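Local coordinates for Poly(A) ribonuclease POP2 (Saccharomyces cerevisiae, PDB 1UOC), which is a 3'-exoribonuclease with a preference for poly(A), probably a catalytic subunit of the CCR4-NOT mRNA deadenylase complex, the part here being its RNase D domain, at residues Val19-Leu24 with Lys130-Ile136; Leu24-Phe28 with Glu140-Leu145; Asn39-Ile43 with Ser155-Ile159; Phe197-Asn201 with Met254-Phe258. All blocks are in the same frame, centred on the assembly; numbering follows the deposited sequence.

Interaction 1: Val19-Leu24 with Lys130-Ile136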
loop_
_atom_site.group_PDB
_atom_site.type_symbol
_atom_site.label_atom_id
_atom_site.label_comp_id
_atom_site.label_asym_id
_atom_site.label_seq_id
_atom_site.Cartn_x
_atom_site.Cartn_y
_atom_site.Cartn_z
ATOM N N VAL A 19 -2.149 14.825 -3.714
ATOM C CA VAL A 19 -3.514 14.943 -4.191
ATOM C C VAL A 19 -4.389 15.461 -3.053
ATOM O O VAL A 19 -4.283 15.003 -1.911
ATOM C CB VAL A 19 -4.063 13.576 -4.684
ATOM C CG1 VAL A 19 -5.381 13.775 -5.421
ATOM C CG2 VAL A 19 -3.045 12.896 -5.599
ATOM N N TRP A 20 -5.225 16.443 -3.383
ATOM C CA TRP A 20 -6.158 17.054 -2.449
ATOM C C TRP A 20 -7.490 17.035 -3.174
ATOM O O TRP A 20 -7.589 16.433 -4.235
ATOM C CB TRP A 20 -5.736 18.496 -2.112
ATOM C CG TRP A 20 -4.352 18.565 -1.545
ATOM C CD1 TRP A 20 -3.185 18.649 -2.250
ATOM C CD2 TRP A 20 -3.978 18.438 -0.169
ATOM N NE1 TRP A 20 -2.110 18.577 -1.402
ATOM C CE2 TRP A 20 -2.566 18.445 -0.119
ATOM C CE3 TRP A 20 -4.694 18.312 1.022
ATOM C CZ2 TRP A 20 -1.856 18.333 1.076
ATOM C CZ3 TRP A 20 -3.992 18.202 2.218
ATOM C CH2 TRP A 20 -2.583 18.212 2.234
ATOM N N LYS A 21 -8.511 17.672 -2.613
ATOM C CA LYS A 21 -9.823 17.684 -3.248
ATOM C C LYS A 21 -9.779 18.356 -4.624
ATOM O O LYS A 21 -10.498 17.957 -5.541
ATOM C CB LYS A 21 -10.838 18.403 -2.347
ATOM C CG LYS A 21 -12.287 18.328 -2.831
ATOM C CD LYS A 21 -13.247 19.010 -1.842
ATOM C CE LYS A 21 -14.698 19.015 -2.359
ATOM N NZ LYS A 21 -15.303 17.645 -2.446
ATOM N N SER A 22 -8.921 19.362 -4.768
ATOM C CA SER A 22 -8.798 20.097 -6.027
ATOM C C SER A 22 -8.339 19.279 -7.243
ATOM O O SER A 22 -8.859 19.478 -8.333
ATOM C CB SER A 22 -7.865 21.301 -5.851
ATOM O OG SER A 22 -6.566 20.892 -5.454
ATOM N N ASN A 23 -7.380 18.369 -7.072
ATOM C CA ASN A 23 -6.902 17.578 -8.209
ATOM C C ASN A 23 -7.228 16.087 -8.142
ATOM O O ASN A 23 -6.683 15.295 -8.905
ATOM C CB ASN A 23 -5.395 17.778 -8.389
ATOM C CG ASN A 23 -4.603 17.370 -7.168
ATOM O OD1 ASN A 23 -5.128 17.365 -6.056
ATOM N ND2 ASN A 23 -3.323 17.042 -7.367
ATOM N N LEU A 24 -8.140 15.713 -7.250
ATOM C CA LEU A 24 -8.545 14.319 -7.094
ATOM C C LEU A 24 -8.998 13.643 -8.398
ATOM O O LEU A 24 -8.493 12.581 -8.755
ATOM C CB LEU A 24 -9.671 14.210 -6.057
ATOM C CG LEU A 24 -10.220 12.804 -5.778
ATOM C CD1 LEU A 24 -9.089 11.867 -5.367
ATOM C CD2 LEU A 24 -11.262 12.877 -4.678
ATOM N N LYS A 130 -4.242 22.009 6.074
ATOM C CA LYS A 130 -4.457 21.674 4.677
ATOM C C LYS A 130 -5.467 20.533 4.585
ATOM O O LYS A 130 -6.270 20.477 3.658
ATOM C CB LYS A 130 -3.136 21.248 4.026
ATOM C CG LYS A 130 -2.113 22.360 3.874
ATOM C CD LYS A 130 -0.899 21.830 3.133
ATOM C CE LYS A 130 0.095 22.935 2.805
ATOM N NZ LYS A 130 1.363 22.362 2.257
ATOM N N HIS A 131 -5.427 19.628 5.560
ATOM C CA HIS A 131 -6.329 18.480 5.581
ATOM C C HIS A 131 -7.756 18.890 5.884
ATOM O O HIS A 131 -8.714 18.325 5.349
ATOM C CB HIS A 131 -5.844 17.454 6.605
ATOM C CG HIS A 131 -4.728 16.590 6.104
ATOM N ND1 HIS A 131 -4.949 15.424 5.401
ATOM C CD2 HIS A 131 -3.384 16.746 6.157
ATOM C CE1 HIS A 131 -3.791 14.903 5.041
ATOM N NE2 HIS A 131 -2.824 15.686 5.486
ATOM N N GLU A 132 -7.884 19.887 6.751
ATOM C CA GLU A 132 -9.179 20.408 7.145
ATOM C C GLU A 132 -9.863 21.149 5.999
ATOM O O GLU A 132 -11.061 20.997 5.785
ATOM C CB GLU A 132 -9.016 21.352 8.348
ATOM C CG GLU A 132 -10.183 22.315 8.542
ATOM C CD GLU A 132 -9.950 23.328 9.654
ATOM O OE1 GLU A 132 -8.851 23.923 9.711
ATOM O OE2 GLU A 132 -10.879 23.542 10.465
ATOM N N ASN A 133 -9.105 21.940 5.254
ATOM C CA ASN A 133 -9.704 22.720 4.177
ATOM C C ASN A 133 -9.604 22.163 2.765
ATOM O O ASN A 133 -10.361 22.580 1.891
ATOM C CB ASN A 133 -9.135 24.142 4.183
ATOM C CG ASN A 133 -9.321 24.837 5.512
ATOM O OD1 ASN A 133 -10.398 24.786 6.113
ATOM N ND2 ASN A 133 -8.270 25.506 5.977
ATOM N N LEU A 134 -8.682 21.241 2.521
ATOM C CA LEU A 134 -8.552 20.701 1.174
ATOM C C LEU A 134 -8.522 19.182 1.133
ATOM O O LEU A 134 -8.418 18.593 0.065
ATOM C CB LEU A 134 -7.295 21.262 0.518
ATOM C CG LEU A 134 -7.245 22.793 0.454
ATOM C CD1 LEU A 134 -5.991 23.227 -0.242
ATOM C CD2 LEU A 134 -8.462 23.331 -0.277
ATOM N N GLY A 135 -8.625 18.560 2.301
ATOM C CA GLY A 135 -8.596 17.111 2.388
ATOM C C GLY A 135 -9.705 16.490 1.576
ATOM O O GLY A 135 -10.807 17.016 1.519
ATOM N N ILE A 136 -9.421 15.359 0.950
ATOM C CA ILE A 136 -10.427 14.721 0.127
ATOM C C ILE A 136 -11.388 13.874 0.950
ATOM O O ILE A 136 -11.042 13.384 2.044
ATOM C CB ILE A 136 -9.790 13.845 -0.973
ATOM C CG1 ILE A 136 -9.542 12.452 -0.446
ATOM C CG2 ILE A 136 -8.471 14.442 -1.443
ATOM C CD1 ILE A 136 -10.035 11.424 -1.395
#
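The carbonyl oxygen of L134 takes the backbone N-H of K21: K21 N lies 2.8 Å from L134 O, and the angle at the hydrogen is 163°. The same oxygen lies at the edge of the W20 ring, close to its plane, and W20 CB reaches to 3.5 Å of it. W20 buries the largest area of any residue here. With CG anti to its carbonyl carbon (chi1 -57°), the indole is laid along the last turn of helix 128-134, where CH2 meets K130 CB at 3.6 Å and CE3 meets L134 CB. Further on, the six-membered ring presents its edge to the face of H131 in a T-shaped pair, centroids 5.2 Å apart and planes at 64°; H131 ND1 is spoken for by the carbonyl of F104. The contact thus joins the loop between edge strand 17-19 and helix 24-34 to the end of helix 128-134, at the margin of the mixed sheet of this RNase H-like nuclease domain. Within the loop, N23 OD1 accepts the backbone N-H of W20 in the carbonyl plane, in an almost straight bond. I136 closes the other flank: its CG2 presses on the peptide after W20, 3.4 Å from K21 N, while CD1 packs on L24 CD2 at 3.8 Å, the two side chains crossing at about a right angle.

Interaction 2: Leu24-Phe28 with Glu140-Leu145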
loop_
_atom_site.group_PDB
_atom_site.type_symbol
_atom_site.label_atom_id
_atom_site.label_comp_id
_atom_site.label_asym_id
_atom_site.label_seq_id
_atom_site.Cartn_x
_atom_site.Cartn_y
_atom_site.Cartn_z
ATOM N N LEU A 24 -8.140 15.713 -7.250
ATOM C CA LEU A 24 -8.545 14.319 -7.094
ATOM C C LEU A 24 -8.998 13.643 -8.398
ATOM O O LEU A 24 -8.493 12.581 -8.755
ATOM C CB LEU A 24 -9.671 14.210 -6.057
ATOM C CG LEU A 24 -10.220 12.804 -5.778
ATOM C CD1 LEU A 24 -9.089 11.867 -5.367
ATOM C CD2 LEU A 24 -11.262 12.877 -4.678
ATOM N N TYR A 25 -9.942 14.252 -9.108
ATOM C CA TYR A 25 -10.449 13.656 -10.344
ATOM C C TYR A 25 -9.470 13.623 -11.505
ATOM O O TYR A 25 -9.368 12.616 -12.202
ATOM C CB TYR A 25 -11.741 14.347 -10.768
ATOM C CG TYR A 25 -12.878 14.028 -9.834
ATOM C CD1 TYR A 25 -12.839 14.433 -8.503
ATOM C CD2 TYR A 25 -13.963 13.264 -10.260
ATOM C CE1 TYR A 25 -13.841 14.085 -7.614
ATOM C CE2 TYR A 25 -14.977 12.903 -9.379
ATOM C CZ TYR A 25 -14.905 13.319 -8.056
ATOM O OH TYR A 25 -15.893 12.971 -7.170
ATOM N N SER A 26 -8.729 14.703 -11.702
ATOM C CA SER A 26 -7.767 14.737 -12.788
ATOM C C SER A 26 -6.650 13.716 -12.569
ATOM O O SER A 26 -6.166 13.107 -13.526
ATOM C CB SER A 26 -7.188 16.147 -12.940
ATOM O OG SER A 26 -6.690 16.626 -11.714
ATOM N N GLU A 27 -6.246 13.511 -11.317
ATOM C CA GLU A 27 -5.189 12.532 -11.036
ATOM C C GLU A 27 -5.705 11.119 -11.267
ATOM O O GLU A 27 -4.963 10.246 -11.726
ATOM C CB GLU A 27 -4.667 12.670 -9.600
ATOM C CG GLU A 27 -3.988 14.003 -9.342
ATOM C CD GLU A 27 -2.849 14.298 -10.309
ATOM O OE1 GLU A 27 -2.514 15.492 -10.462
ATOM O OE2 GLU A 27 -2.275 13.357 -10.905
ATOM N N PHE A 28 -6.978 10.890 -10.954
ATOM C CA PHE A 28 -7.539 9.575 -11.177
ATOM C C PHE A 28 -7.723 9.335 -12.669
ATOM O O PHE A 28 -7.765 8.191 -13.123
ATOM C CB PHE A 28 -8.862 9.403 -10.444
ATOM C CG PHE A 28 -8.762 8.483 -9.268
ATOM C CD1 PHE A 28 -8.612 8.984 -7.984
ATOM C CD2 PHE A 28 -8.704 7.101 -9.461
ATOM C CE1 PHE A 28 -8.397 8.124 -6.907
ATOM C CE2 PHE A 28 -8.489 6.238 -8.392
ATOM C CZ PHE A 28 -8.333 6.754 -7.109
ATOM N N GLU A 140 -15.827 9.590 -1.755
ATOM C CA GLU A 140 -15.594 10.030 -3.125
ATOM C C GLU A 140 -14.371 9.321 -3.681
ATOM O O GLU A 140 -14.353 8.908 -4.841
ATOM C CB GLU A 140 -15.369 11.543 -3.151
ATOM C CG GLU A 140 -16.107 12.264 -4.259
ATOM C CD GLU A 140 -16.011 13.781 -4.140
ATOM O OE1 GLU A 140 -16.440 14.327 -3.098
ATOM O OE2 GLU A 140 -15.511 14.426 -5.091
ATOM N N PHE A 141 -13.349 9.191 -2.833
ATOM C CA PHE A 141 -12.107 8.526 -3.203
ATOM C C PHE A 141 -12.365 7.058 -3.495
ATOM O O PHE A 141 -11.920 6.541 -4.517
ATOM C CB PHE A 141 -11.071 8.633 -2.071
ATOM C CG PHE A 141 -9.853 7.757 -2.272
ATOM C CD1 PHE A 141 -8.770 8.201 -3.035
ATOM C CD2 PHE A 141 -9.817 6.461 -1.746
ATOM C CE1 PHE A 141 -7.672 7.371 -3.276
ATOM C CE2 PHE A 141 -8.728 5.626 -1.980
ATOM C CZ PHE A 141 -7.650 6.086 -2.753
ATOM N N SER A 142 -13.088 6.387 -2.600
ATOM C CA SER A 142 -13.356 4.967 -2.779
ATOM C C SER A 142 -14.145 4.725 -4.059
ATOM O O SER A 142 -13.924 3.738 -4.754
ATOM C CB SER A 142 -14.107 4.396 -1.561
ATOM O OG SER A 142 -15.512 4.532 -1.687
ATOM N N GLN A 143 -15.058 5.632 -4.379
ATOM C CA GLN A 143 -15.856 5.482 -5.587
ATOM C C GLN A 143 -14.935 5.564 -6.811
ATOM O O GLN A 143 -15.057 4.772 -7.736
ATOM C CB GLN A 143 -16.932 6.567 -5.648
ATOM C CG GLN A 143 -18.007 6.310 -6.698
ATOM C CD GLN A 143 -18.778 5.017 -6.450
ATOM O OE1 GLN A 143 -19.336 4.806 -5.365
ATOM N NE2 GLN A 143 -18.816 4.146 -7.460
ATOM N N LEU A 144 -14.011 6.521 -6.812
ATOM C CA LEU A 144 -13.082 6.657 -7.926
ATOM C C LEU A 144 -12.175 5.417 -8.042
ATOM O O LEU A 144 -11.788 5.009 -9.148
ATOM C CB LEU A 144 -12.240 7.917 -7.749
ATOM C CG LEU A 144 -12.961 9.232 -8.071
ATOM C CD1 LEU A 144 -12.049 10.445 -7.834
ATOM C CD2 LEU A 144 -13.401 9.192 -9.517
ATOM N N LEU A 145 -11.855 4.815 -6.902
ATOM C CA LEU A 145 -11.005 3.629 -6.876
ATOM C C LEU A 145 -11.743 2.435 -7.464
ATOM O O LEU A 145 -11.157 1.620 -8.169
ATOM C CB LEU A 145 -10.584 3.305 -5.444
ATOM C CG LEU A 145 -9.663 2.094 -5.316
ATOM C CD1 LEU A 145 -8.426 2.314 -6.170
ATOM C CD2 LEU A 145 -9.267 1.871 -3.866
#
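L144 is wedged between two aromatic rings of helix 24-34 and touches each over a face. Its CD1 stands 3.9 Å from the Y25 ring centroid, almost on the normal, and its CB 3.7 Å from that of F28, near the normal; both are CH-pi contacts. The same CD1 meets L24 CG at 3.6 Å. With CG of L144 anti to the carbonyl carbon, the branch is directed between the two rings. F28 is turned across F141, offering its edge to that ring's face in an offset edge-to-face pair with centroids 5.7 Å apart and planes at 70°. An alanine at F28 is likely to leave L144 CB without the ring face it lies on, take one of F141's aromatic neighbours away and open a gap between the helices. On the more exposed flank Y25 OH donates to E140 OE2 at 2.6 Å, reaching the carboxylate from its anti side and somewhat out of its plane; the side chains cross at about a right angle, with ring and carboxylate planes 51° apart. The other oxygen, OE1, makes a long, weak ion pair with K21 NZ. The two helical segments run nearly parallel, at 17° with axes 11.0 Å apart, so large side chains fill the gap. Beneath them F102 of strand 99-103 meets both F28 and F141, and L145 continues inward to L170 of helix 165-174, setting this helix pair against the sheet.

Interaction 3: Asn39-Ile43 with Ser155-Ile159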
loop_
_atom_site.group_PDB
_atom_site.type_symbol
_atom_site.label_atom_id
_atom_site.label_comp_id
_atom_site.label_asym_id
_atom_site.label_seq_id
_atom_site.Cartn_x
_atom_site.Cartn_y
_atom_site.Cartn_z
ATOM N N ASN A 39 0.593 -1.839 -14.727
ATOM C CA ASN A 39 -0.376 -2.667 -14.020
ATOM C C ASN A 39 -0.006 -3.211 -12.647
ATOM O O ASN A 39 -0.725 -4.054 -12.105
ATOM C CB ASN A 39 -0.858 -3.816 -14.935
ATOM C CG ASN A 39 0.279 -4.743 -15.405
ATOM O OD1 ASN A 39 1.366 -4.767 -14.824
ATOM N ND2 ASN A 39 0.014 -5.525 -16.457
ATOM N N HIS A 40 1.111 -2.755 -12.091
ATOM C CA HIS A 40 1.516 -3.164 -10.740
ATOM C C HIS A 40 1.254 -1.939 -9.854
ATOM O O HIS A 40 1.757 -0.849 -10.118
ATOM C CB HIS A 40 2.999 -3.562 -10.694
ATOM C CG HIS A 40 3.265 -4.968 -11.144
ATOM N ND1 HIS A 40 2.898 -5.436 -12.391
ATOM C CD2 HIS A 40 3.836 -6.015 -10.503
ATOM C CE1 HIS A 40 3.229 -6.712 -12.491
ATOM N NE2 HIS A 40 3.798 -7.090 -11.360
ATOM N N VAL A 41 0.452 -2.131 -8.814
ATOM C CA VAL A 41 0.066 -1.055 -7.907
ATOM C C VAL A 41 0.426 -1.363 -6.452
ATOM O O VAL A 41 0.028 -2.399 -5.914
ATOM C CB VAL A 41 -1.467 -0.845 -7.942
ATOM C CG1 VAL A 41 -1.846 0.487 -7.291
ATOM C CG2 VAL A 41 -1.955 -0.917 -9.373
ATOM N N SER A 42 1.164 -0.461 -5.814
ATOM C CA SER A 42 1.523 -0.645 -4.408
ATOM C C SER A 42 0.666 0.329 -3.607
ATOM O O SER A 42 0.266 1.381 -4.115
ATOM C CB SER A 42 2.990 -0.321 -4.179
ATOM O OG SER A 42 3.226 1.035 -4.507
ATOM N N ILE A 43 0.375 -0.029 -2.366
ATOM C CA ILE A 43 -0.428 0.825 -1.509
ATOM C C ILE A 43 0.147 0.938 -0.103
ATOM O O ILE A 43 0.709 -0.012 0.438
ATOM C CB ILE A 43 -1.884 0.315 -1.410
ATOM C CG1 ILE A 43 -2.673 1.195 -0.435
ATOM C CG2 ILE A 43 -1.901 -1.156 -0.983
ATOM C CD1 ILE A 43 -4.087 0.740 -0.216
ATOM N N SER A 155 -5.425 -8.800 -14.158
ATOM C CA SER A 155 -4.286 -8.370 -14.969
ATOM C C SER A 155 -3.542 -7.274 -14.203
ATOM O O SER A 155 -2.503 -6.789 -14.639
ATOM C CB SER A 155 -4.731 -7.861 -16.353
ATOM O OG SER A 155 -5.560 -6.719 -16.262
ATOM N N VAL A 156 -4.101 -6.902 -13.054
ATOM C CA VAL A 156 -3.528 -5.897 -12.173
ATOM C C VAL A 156 -3.019 -6.628 -10.928
ATOM O O VAL A 156 -3.747 -7.395 -10.292
ATOM C CB VAL A 156 -4.581 -4.834 -11.754
ATOM C CG1 VAL A 156 -4.008 -3.922 -10.672
ATOM C CG2 VAL A 156 -4.990 -4.003 -12.951
ATOM N N THR A 157 -1.763 -6.371 -10.588
ATOM C CA THR A 157 -1.115 -6.993 -9.440
ATOM C C THR A 157 -0.954 -5.981 -8.308
ATOM O O THR A 157 -0.288 -4.960 -8.469
ATOM C CB THR A 157 0.278 -7.520 -9.842
ATOM O OG1 THR A 157 0.135 -8.489 -10.887
ATOM C CG2 THR A 157 0.988 -8.150 -8.661
ATOM N N TRP A 158 -1.567 -6.251 -7.162
ATOM C CA TRP A 158 -1.441 -5.340 -6.025
ATOM C C TRP A 158 -0.279 -5.749 -5.145
ATOM O O TRP A 158 -0.048 -6.932 -4.920
ATOM C CB TRP A 158 -2.721 -5.310 -5.188
ATOM C CG TRP A 158 -3.824 -4.466 -5.774
ATOM C CD1 TRP A 158 -4.750 -4.843 -6.702
ATOM C CD2 TRP A 158 -4.127 -3.111 -5.436
ATOM N NE1 TRP A 158 -5.619 -3.808 -6.959
ATOM C CE2 TRP A 158 -5.257 -2.730 -6.196
ATOM C CE3 TRP A 158 -3.552 -2.176 -4.563
ATOM C CZ2 TRP A 158 -5.825 -1.451 -6.111
ATOM C CZ3 TRP A 158 -4.117 -0.892 -4.476
ATOM C CH2 TRP A 158 -5.241 -0.545 -5.248
ATOM N N ILE A 159 0.452 -4.758 -4.650
ATOM C CA ILE A 159 1.618 -4.972 -3.791
ATOM C C ILE A 159 1.347 -4.294 -2.457
ATOM O O ILE A 159 0.968 -3.122 -2.421
ATOM C CB ILE A 159 2.893 -4.353 -4.412
ATOM C CG1 ILE A 159 3.117 -4.923 -5.813
ATOM C CG2 ILE A 159 4.107 -4.619 -3.512
ATOM C CD1 ILE A 159 3.347 -6.428 -5.836
HETATM O O HOH W 1 -0.105 -7.189 -13.354
#
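Strands 40-43 and 157-159 pair in parallel, with axes 4.5 Å apart at closest approach, through alternating bonds from T157 N to N39 O, V41 N to T157 O, I159 N to V41 O and I43 N to I159 O. Paired side chains share a face. H40 and T157 lie side by side on one, T157 CB being 3.9 Å from the imidazole centroid and 10° off its normal. The ring's rotation is fixed at its edge, where H40 ND1 donates to N39 OD1 at 3.0 Å in the ring plane. A leucine in place of H40 would probably leave N39 OD1 without this donor and T157 without a flat face. On the other face V41 CG1 covers the six-membered ring of W158, 4.2 Å from its centroid, and I43 CB approaches that ring's edge at CZ3. N39 and H40 both oppose S86 of strand 77-86, a classic beta bulge. Where the strands begin, a water donates to S155 O at 2.7 Å and is hydrogen-bonded to T157 OG1 at 2.8 Å. Main-chain bonds and apolar cover are thus combined with polar groups paired outside the two strands, S42 OG with S251 O and W158 NE1 with L150 O.

Interaction 4: Phe197-Asn201 with Met254-Phe258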
loop_
_atom_site.group_PDB
_atom_site.type_symbol
_atom_site.label_atom_id
_atom_site.label_comp_id
_atom_site.label_asym_id
_atom_site.label_seq_id
_atom_site.Cartn_x
_atom_site.Cartn_y
_atom_site.Cartn_z
ATOM N N PHE A 197 -2.577 -10.338 -5.823
ATOM C CA PHE A 197 -1.833 -9.461 -4.940
ATOM C C PHE A 197 -0.744 -10.148 -4.132
ATOM O O PHE A 197 -0.752 -11.364 -3.943
ATOM C CB PHE A 197 -2.807 -8.706 -4.017
ATOM C CG PHE A 197 -3.206 -9.461 -2.774
ATOM C CD1 PHE A 197 -2.355 -9.518 -1.677
ATOM C CD2 PHE A 197 -4.443 -10.090 -2.692
ATOM C CE1 PHE A 197 -2.722 -10.186 -0.516
ATOM C CE2 PHE A 197 -4.827 -10.765 -1.532
ATOM C CZ PHE A 197 -3.963 -10.814 -0.440
ATOM N N TYR A 198 0.212 -9.357 -3.671
ATOM C CA TYR A 198 1.309 -9.882 -2.870
ATOM C C TYR A 198 1.603 -9.042 -1.640
ATOM O O TYR A 198 1.480 -7.821 -1.656
ATOM C CB TYR A 198 2.598 -9.962 -3.686
ATOM C CG TYR A 198 2.573 -10.976 -4.797
ATOM C CD1 TYR A 198 1.958 -10.693 -6.015
ATOM C CD2 TYR A 198 3.152 -12.236 -4.624
ATOM C CE1 TYR A 198 1.918 -11.648 -7.040
ATOM C CE2 TYR A 198 3.117 -13.193 -5.636
ATOM C CZ TYR A 198 2.500 -12.895 -6.841
ATOM O OH TYR A 198 2.463 -13.846 -7.835
ATOM N N ASP A 199 1.974 -9.717 -0.563
ATOM C CA ASP A 199 2.363 -9.029 0.654
ATOM C C ASP A 199 3.888 -9.146 0.601
ATOM O O ASP A 199 4.449 -10.214 0.872
ATOM C CB ASP A 199 1.850 -9.743 1.900
ATOM C CG ASP A 199 2.155 -8.968 3.159
ATOM O OD1 ASP A 199 3.234 -8.338 3.212
ATOM O OD2 ASP A 199 1.327 -8.988 4.095
ATOM N N LEU A 200 4.551 -8.061 0.218
ATOM C CA LEU A 200 5.999 -8.057 0.103
ATOM C C LEU A 200 6.670 -8.429 1.422
ATOM O O LEU A 200 7.713 -9.074 1.432
ATOM C CB LEU A 200 6.480 -6.679 -0.369
ATOM C CG LEU A 200 7.986 -6.487 -0.533
ATOM C CD1 LEU A 200 8.560 -7.609 -1.363
ATOM C CD2 LEU A 200 8.243 -5.145 -1.179
ATOM N N ASN A 201 6.065 -8.019 2.528
ATOM C CA ASN A 201 6.598 -8.315 3.850
ATOM C C ASN A 201 6.686 -9.835 4.027
ATOM O O ASN A 201 7.682 -10.382 4.503
ATOM C CB ASN A 201 5.674 -7.694 4.906
ATOM C CG ASN A 201 6.043 -8.101 6.315
ATOM O OD1 ASN A 201 5.872 -9.255 6.702
ATOM N ND2 ASN A 201 6.562 -7.157 7.089
ATOM N N MET A 254 8.033 0.591 -1.574
ATOM C CA MET A 254 7.454 -0.744 -1.594
ATOM C C MET A 254 7.517 -1.333 -2.996
ATOM O O MET A 254 8.043 -2.425 -3.202
ATOM C CB MET A 254 5.997 -0.631 -1.146
ATOM C CG MET A 254 5.356 -1.882 -0.608
ATOM S SD MET A 254 3.640 -1.551 -0.144
ATOM C CE MET A 254 3.896 -0.309 1.117
ATOM N N LEU A 255 6.973 -0.605 -3.969
ATOM C CA LEU A 255 6.955 -1.061 -5.363
ATOM C C LEU A 255 8.364 -1.234 -5.968
ATOM O O LEU A 255 8.629 -2.189 -6.698
ATOM C CB LEU A 255 6.152 -0.069 -6.208
ATOM C CG LEU A 255 5.898 -0.448 -7.659
ATOM C CD1 LEU A 255 5.054 -1.730 -7.694
ATOM C CD2 LEU A 255 5.195 0.693 -8.387
ATOM N N LEU A 256 9.250 -0.287 -5.678
ATOM C CA LEU A 256 10.630 -0.326 -6.172
ATOM C C LEU A 256 11.290 -1.590 -5.646
ATOM O O LEU A 256 11.961 -2.320 -6.374
ATOM C CB LEU A 256 11.394 0.896 -5.651
ATOM C CG LEU A 256 11.866 2.031 -6.559
ATOM C CD1 LEU A 256 11.087 2.058 -7.859
ATOM C CD2 LEU A 256 11.738 3.346 -5.780
ATOM N N SER A 257 11.088 -1.836 -4.357
ATOM C CA SER A 257 11.654 -2.999 -3.705
ATOM C C SER A 257 11.074 -4.290 -4.265
ATOM O O SER A 257 11.811 -5.231 -4.535
ATOM C CB SER A 257 11.424 -2.921 -2.189
ATOM O OG SER A 257 12.144 -1.832 -1.632
ATOM N N PHE A 258 9.760 -4.336 -4.453
ATOM C CA PHE A 258 9.140 -5.539 -4.993
ATOM C C PHE A 258 9.710 -5.897 -6.361
ATOM O O PHE A 258 10.120 -7.027 -6.600
ATOM C CB PHE A 258 7.625 -5.363 -5.144
ATOM C CG PHE A 258 6.953 -6.555 -5.726
ATOM C CD1 PHE A 258 6.660 -7.660 -4.931
ATOM C CD2 PHE A 258 6.684 -6.619 -7.091
ATOM C CE1 PHE A 258 6.115 -8.821 -5.492
ATOM C CE2 PHE A 258 6.142 -7.769 -7.662
ATOM C CZ PHE A 258 5.856 -8.877 -6.857
#
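L200 reaches from the first turn of helix 200-207 to the side of helix 247-264. From CB, its CG stands anti to the backbone N (chi1 179°), which sets both methyls against the second helix. CD1 lies at the edge of the F258 ring, near its plane, 4.0 Å from CD1 of that residue. CD2 goes deeper among the backbone: it is 3.4 Å from M254 O, the acceptor of the helical bond from F258 N, and 3.7 Å from F258 N, with S257 CB and F258 CB each 4.0 Å away. The methyl covers one turn of helix, and no hydrogen bond crosses between the segments. Y198 also meets the F258 ring, its CB 4.1 Å from F258 CE1; the rings meet obliquely, planes at 43°. D199, between Y198 and L200, is the N-cap residue, its OD1 accepting weakly from N201 N and also from L202 N; the same oxygen takes the N-H of H162. The contact ties edge strand 197-199 and the helix it runs into to helix 247-264, which packs against the sheet: F258 lies on I159 of strand 157-160 and H40 of strand 40-48, while S257 faces helix 229-235.

How the interactions relate
Interactions 1 and 2 are neighbours, with centres 12 Å apart: they share L24, and I136 of the first packs on F141 of the second, as V19 does on E27. Interactions 3 and 4 have centres 9 Å apart and meet through the sheet, W158 O lying 2.7 Å from Y198 N in a probable hydrogen bond. Between the pairs, interactions 2 and 3 have centres about 17 Å apart and nearest atoms about 4 Å apart, without touching. The predicted catalytic metal site is closest to interactions 3 and 4: the I43 side chain is about 5 Å from that of D166, and that of M254 about 4 Å from S44 and about 5 Å from Q250.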